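Local coordinates for protein D-aminopeptidase (Bacillus subtilis, PDB 1HI9) that cleaves N-terminal residues from peptides containing D-amino acids, using two zinc ions per subunit inside the central chamber of a homodecamer, at residues L134-V146 / A251-V263. Sequence-based numbering, arbitrary orientation.
Sequences LGLNAYVAGYYDV and AKDMLEAYQAMLV
Met254 drops as a knob into the hole formed by Leu136, Tyr139, Val140 and Tyr143 on the neighbouring helix. Its chain starts opposite the backbone N (chi1 -167°) and then bends, so that SD lies 3.8 Å from Tyr139 CB and stands obliquely to the Tyr139 ring, 5.3 Å from its centroid, a Met-aromatic contact, and CE reaches Leu136 CD2. Helices 134-143 and 254-263 approach to 9.8 Å between axes, with their directions 150° apart, roughly antiparallel. Near the N-terminus of helix 254-268, Leu255 lays CG over one face of the Tyr143 ring, 3.9 Å from its centroid, while CD1 comes 3.5 Å from Tyr144 OH. One turn on, the Tyr258 ring lies across Val140, whose CG2 is 3.5 Å from CD1 of the ring; Leu136 CB sits at the ring edge, and Met261 CE covers one face. Tyr258 OH donates to Asn137 OD1 over 3.2 Å, 27° out of the carbonyl plane. Asn137 ND2 bonds to Tyr103 OH, so both ends of the amide are engaged. A phenylalanine in place of Tyr258 would probably leave Asn137 OD1 without this donor. On the side of the antiparallel sheet, Leu136 and Tyr139 pack on strands 121-126 and 129-131. The contact is thus an apolar helix-helix seam with one buried polar link, at an amide about 7 Å from a zinc ion and beside the ligand Glu133, consistent with a second-shell position.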
# COMPACT_ATOMS: atom_id res chain seq x y z
N LEU A 134 -21.85 -19.57 25.91
CA LEU A 134 -21.91 -20.07 27.27
C LEU A 134 -22.86 -21.26 27.38
O LEU A 134 -22.49 -22.31 27.91
CB LEU A 134 -22.36 -18.94 28.19
CG LEU A 134 -22.10 -19.13 29.67
CD1 LEU A 134 -22.11 -17.76 30.35
CD2 LEU A 134 -23.13 -20.06 30.26
N GLY A 135 -24.07 -21.09 26.86
CA GLY A 135 -25.06 -22.14 26.92
C GLY A 135 -24.67 -23.36 26.12
O GLY A 135 -24.72 -24.47 26.65
N LEU A 136 -24.29 -23.18 24.86
CA LEU A 136 -23.90 -24.31 24.05
C LEU A 136 -22.76 -25.09 24.69
O LEU A 136 -22.79 -26.32 24.72
CB LEU A 136 -23.48 -23.87 22.65
CG LEU A 136 -24.58 -23.50 21.65
CD1 LEU A 136 -23.92 -23.17 20.29
CD2 LEU A 136 -25.56 -24.66 21.48
N ASN A 137 -21.75 -24.39 25.20
CA ASN A 137 -20.62 -25.07 25.80
C ASN A 137 -21.04 -25.81 27.08
O ASN A 137 -20.52 -26.89 27.39
CB ASN A 137 -19.47 -24.10 26.09
CG ASN A 137 -18.96 -23.40 24.83
OD1 ASN A 137 -19.20 -23.85 23.70
ND2 ASN A 137 -18.26 -22.30 25.01
N ALA A 138 -21.99 -25.23 27.81
CA ALA A 138 -22.47 -25.85 29.04
C ALA A 138 -23.20 -27.14 28.67
O ALA A 138 -23.04 -28.16 29.34
CB ALA A 138 -23.40 -24.90 29.79
N TYR A 139 -23.98 -27.09 27.60
CA TYR A 139 -24.72 -28.26 27.15
C TYR A 139 -23.78 -29.38 26.72
O TYR A 139 -24.06 -30.56 26.96
CB TYR A 139 -25.66 -27.90 26.00
CG TYR A 139 -27.03 -27.43 26.44
CD1 TYR A 139 -27.63 -26.34 25.83
CD2 TYR A 139 -27.71 -28.07 27.47
CE1 TYR A 139 -28.89 -25.89 26.23
CE2 TYR A 139 -28.97 -27.63 27.88
CZ TYR A 139 -29.55 -26.54 27.25
OH TYR A 139 -30.80 -26.09 27.64
N VAL A 140 -22.67 -29.03 26.06
CA VAL A 140 -21.73 -30.06 25.64
C VAL A 140 -21.08 -30.64 26.90
O VAL A 140 -20.79 -31.82 26.96
CB VAL A 140 -20.63 -29.50 24.71
CG1 VAL A 140 -19.59 -30.58 24.43
CG2 VAL A 140 -21.26 -29.03 23.40
N ALA A 141 -20.86 -29.80 27.90
CA ALA A 141 -20.28 -30.26 29.14
C ALA A 141 -21.28 -31.23 29.77
O ALA A 141 -20.90 -32.26 30.34
CB ALA A 141 -20.03 -29.08 30.08
N GLY A 142 -22.57 -30.90 29.66
CA GLY A 142 -23.62 -31.74 30.21
C GLY A 142 -23.65 -33.12 29.58
O GLY A 142 -23.90 -34.11 30.26
N TYR A 143 -23.40 -33.18 28.28
CA TYR A 143 -23.38 -34.44 27.56
C TYR A 143 -22.41 -35.41 28.22
O TYR A 143 -22.64 -36.61 28.21
CB TYR A 143 -22.95 -34.22 26.11
CG TYR A 143 -22.93 -35.48 25.30
CD1 TYR A 143 -24.09 -35.98 24.72
CD2 TYR A 143 -21.74 -36.20 25.13
CE1 TYR A 143 -24.07 -37.18 23.99
CE2 TYR A 143 -21.71 -37.40 24.41
CZ TYR A 143 -22.88 -37.88 23.84
OH TYR A 143 -22.87 -39.05 23.11
N TYR A 144 -21.33 -34.88 28.78
CA TYR A 144 -20.33 -35.72 29.44
C TYR A 144 -20.55 -35.76 30.94
O TYR A 144 -19.70 -36.25 31.68
CB TYR A 144 -18.92 -35.21 29.15
CG TYR A 144 -18.50 -35.34 27.69
CD1 TYR A 144 -18.56 -34.25 26.82
CD2 TYR A 144 -18.04 -36.56 27.19
CE1 TYR A 144 -18.17 -34.36 25.49
CE2 TYR A 144 -17.65 -36.69 25.86
CZ TYR A 144 -17.72 -35.59 25.01
OH TYR A 144 -17.32 -35.71 23.71
N ASP A 145 -21.70 -35.25 31.39
CA ASP A 145 -22.03 -35.22 32.80
C ASP A 145 -21.04 -34.42 33.62
O ASP A 145 -20.77 -34.74 34.78
CB ASP A 145 -22.13 -36.64 33.37
CG ASP A 145 -23.47 -37.25 33.12
OD1 ASP A 145 -24.46 -36.75 33.71
OD2 ASP A 145 -23.55 -38.22 32.33
N VAL A 146 -20.49 -33.38 33.00
CA VAL A 146 -19.54 -32.53 33.68
C VAL A 146 -20.23 -31.22 33.97
O VAL A 146 -20.82 -30.60 33.08
CB VAL A 146 -18.29 -32.28 32.84
CG1 VAL A 146 -17.37 -31.33 33.57
CG2 VAL A 146 -17.59 -33.60 32.55
N ALA A 251 -30.56 -32.77 15.22
CA ALA A 251 -29.34 -33.53 15.49
C ALA A 251 -29.61 -34.84 16.21
O ALA A 251 -30.66 -35.01 16.82
CB ALA A 251 -28.38 -32.68 16.31
N LYS A 252 -28.65 -35.76 16.14
CA LYS A 252 -28.76 -37.06 16.79
C LYS A 252 -28.44 -36.94 18.27
O LYS A 252 -28.97 -37.69 19.09
CB LYS A 252 -27.81 -38.06 16.15
CG LYS A 252 -28.02 -38.27 14.66
CD LYS A 252 -27.17 -39.43 14.11
CE LYS A 252 -25.66 -39.20 14.28
NZ LYS A 252 -25.19 -39.19 15.72
N ASP A 253 -27.55 -36.00 18.60
CA ASP A 253 -27.14 -35.73 19.97
C ASP A 253 -26.51 -34.34 20.07
O ASP A 253 -26.33 -33.66 19.05
CB ASP A 253 -26.13 -36.77 20.44
CG ASP A 253 -25.08 -37.06 19.40
OD1 ASP A 253 -25.34 -37.89 18.51
OD2 ASP A 253 -24.01 -36.44 19.45
N MET A 254 -26.19 -33.92 21.28
CA MET A 254 -25.60 -32.60 21.49
C MET A 254 -24.28 -32.43 20.73
O MET A 254 -23.99 -31.35 20.22
CB MET A 254 -25.38 -32.34 22.98
CG MET A 254 -25.06 -30.89 23.34
SD MET A 254 -26.32 -29.73 22.77
CE MET A 254 -25.25 -28.38 22.17
N LEU A 255 -23.50 -33.50 20.64
CA LEU A 255 -22.23 -33.42 19.94
C LEU A 255 -22.42 -33.10 18.45
O LEU A 255 -21.67 -32.30 17.89
CB LEU A 255 -21.44 -34.71 20.11
CG LEU A 255 -21.09 -35.10 21.55
CD1 LEU A 255 -20.01 -36.16 21.52
CD2 LEU A 255 -20.59 -33.90 22.35
N GLU A 256 -23.40 -33.72 17.82
CA GLU A 256 -23.65 -33.47 16.41
C GLU A 256 -24.22 -32.06 16.25
O GLU A 256 -23.95 -31.35 15.27
CB GLU A 256 -24.63 -34.48 15.82
CG GLU A 256 -24.53 -34.61 14.31
CD GLU A 256 -25.71 -35.32 13.67
OE1 GLU A 256 -25.53 -35.90 12.57
OE2 GLU A 256 -26.82 -35.29 14.26
N ALA A 257 -25.01 -31.64 17.24
CA ALA A 257 -25.62 -30.32 17.21
C ALA A 257 -24.53 -29.26 17.29
O ALA A 257 -24.62 -28.23 16.63
CB ALA A 257 -26.59 -30.17 18.39
N TYR A 258 -23.50 -29.53 18.09
CA TYR A 258 -22.42 -28.57 18.24
C TYR A 258 -21.67 -28.41 16.93
O TYR A 258 -21.44 -27.29 16.46
CB TYR A 258 -21.45 -29.02 19.34
CG TYR A 258 -20.52 -27.91 19.79
CD1 TYR A 258 -20.95 -26.91 20.65
CD2 TYR A 258 -19.21 -27.85 19.32
CE1 TYR A 258 -20.11 -25.86 21.03
CE2 TYR A 258 -18.36 -26.81 19.69
CZ TYR A 258 -18.82 -25.82 20.55
OH TYR A 258 -17.98 -24.80 20.91
N GLN A 259 -21.29 -29.53 16.33
CA GLN A 259 -20.58 -29.47 15.06
C GLN A 259 -21.42 -28.87 13.94
O GLN A 259 -20.89 -28.20 13.05
CB GLN A 259 -20.08 -30.85 14.68
CG GLN A 259 -18.89 -31.27 15.54
CD GLN A 259 -18.16 -32.48 14.99
OE1 GLN A 259 -16.99 -32.70 15.30
NE2 GLN A 259 -18.85 -33.27 14.18
N ALA A 260 -22.73 -29.08 13.99
CA ALA A 260 -23.60 -28.50 12.99
C ALA A 260 -23.51 -26.99 13.14
O ALA A 260 -23.53 -26.25 12.16
CB ALA A 260 -25.03 -28.98 13.19
N MET A 261 -23.39 -26.52 14.39
CA MET A 261 -23.28 -25.09 14.66
C MET A 261 -22.00 -24.56 14.03
O MET A 261 -22.00 -23.52 13.38
CB MET A 261 -23.29 -24.83 16.17
CG MET A 261 -23.08 -23.38 16.59
SD MET A 261 -21.33 -22.93 16.67
CE MET A 261 -20.81 -24.00 18.00
N LEU A 262 -20.90 -25.29 14.22
CA LEU A 262 -19.61 -24.89 13.67
C LEU A 262 -19.66 -24.71 12.16
O LEU A 262 -19.20 -23.70 11.62
CB LEU A 262 -18.55 -25.91 14.03
CG LEU A 262 -18.23 -26.01 15.53
CD1 LEU A 262 -17.23 -27.13 15.76
CD2 LEU A 262 -17.67 -24.68 16.03
N VAL A 263 -20.22 -25.70 11.47
CA VAL A 263 -20.34 -25.65 10.02
C VAL A 263 -21.28 -24.56 9.53
O VAL A 263 -20.92 -23.78 8.64
CB VAL A 263 -20.80 -27.01 9.47
CG1 VAL A 263 -21.03 -26.92 7.97
CG2 VAL A 263 -19.75 -28.06 9.77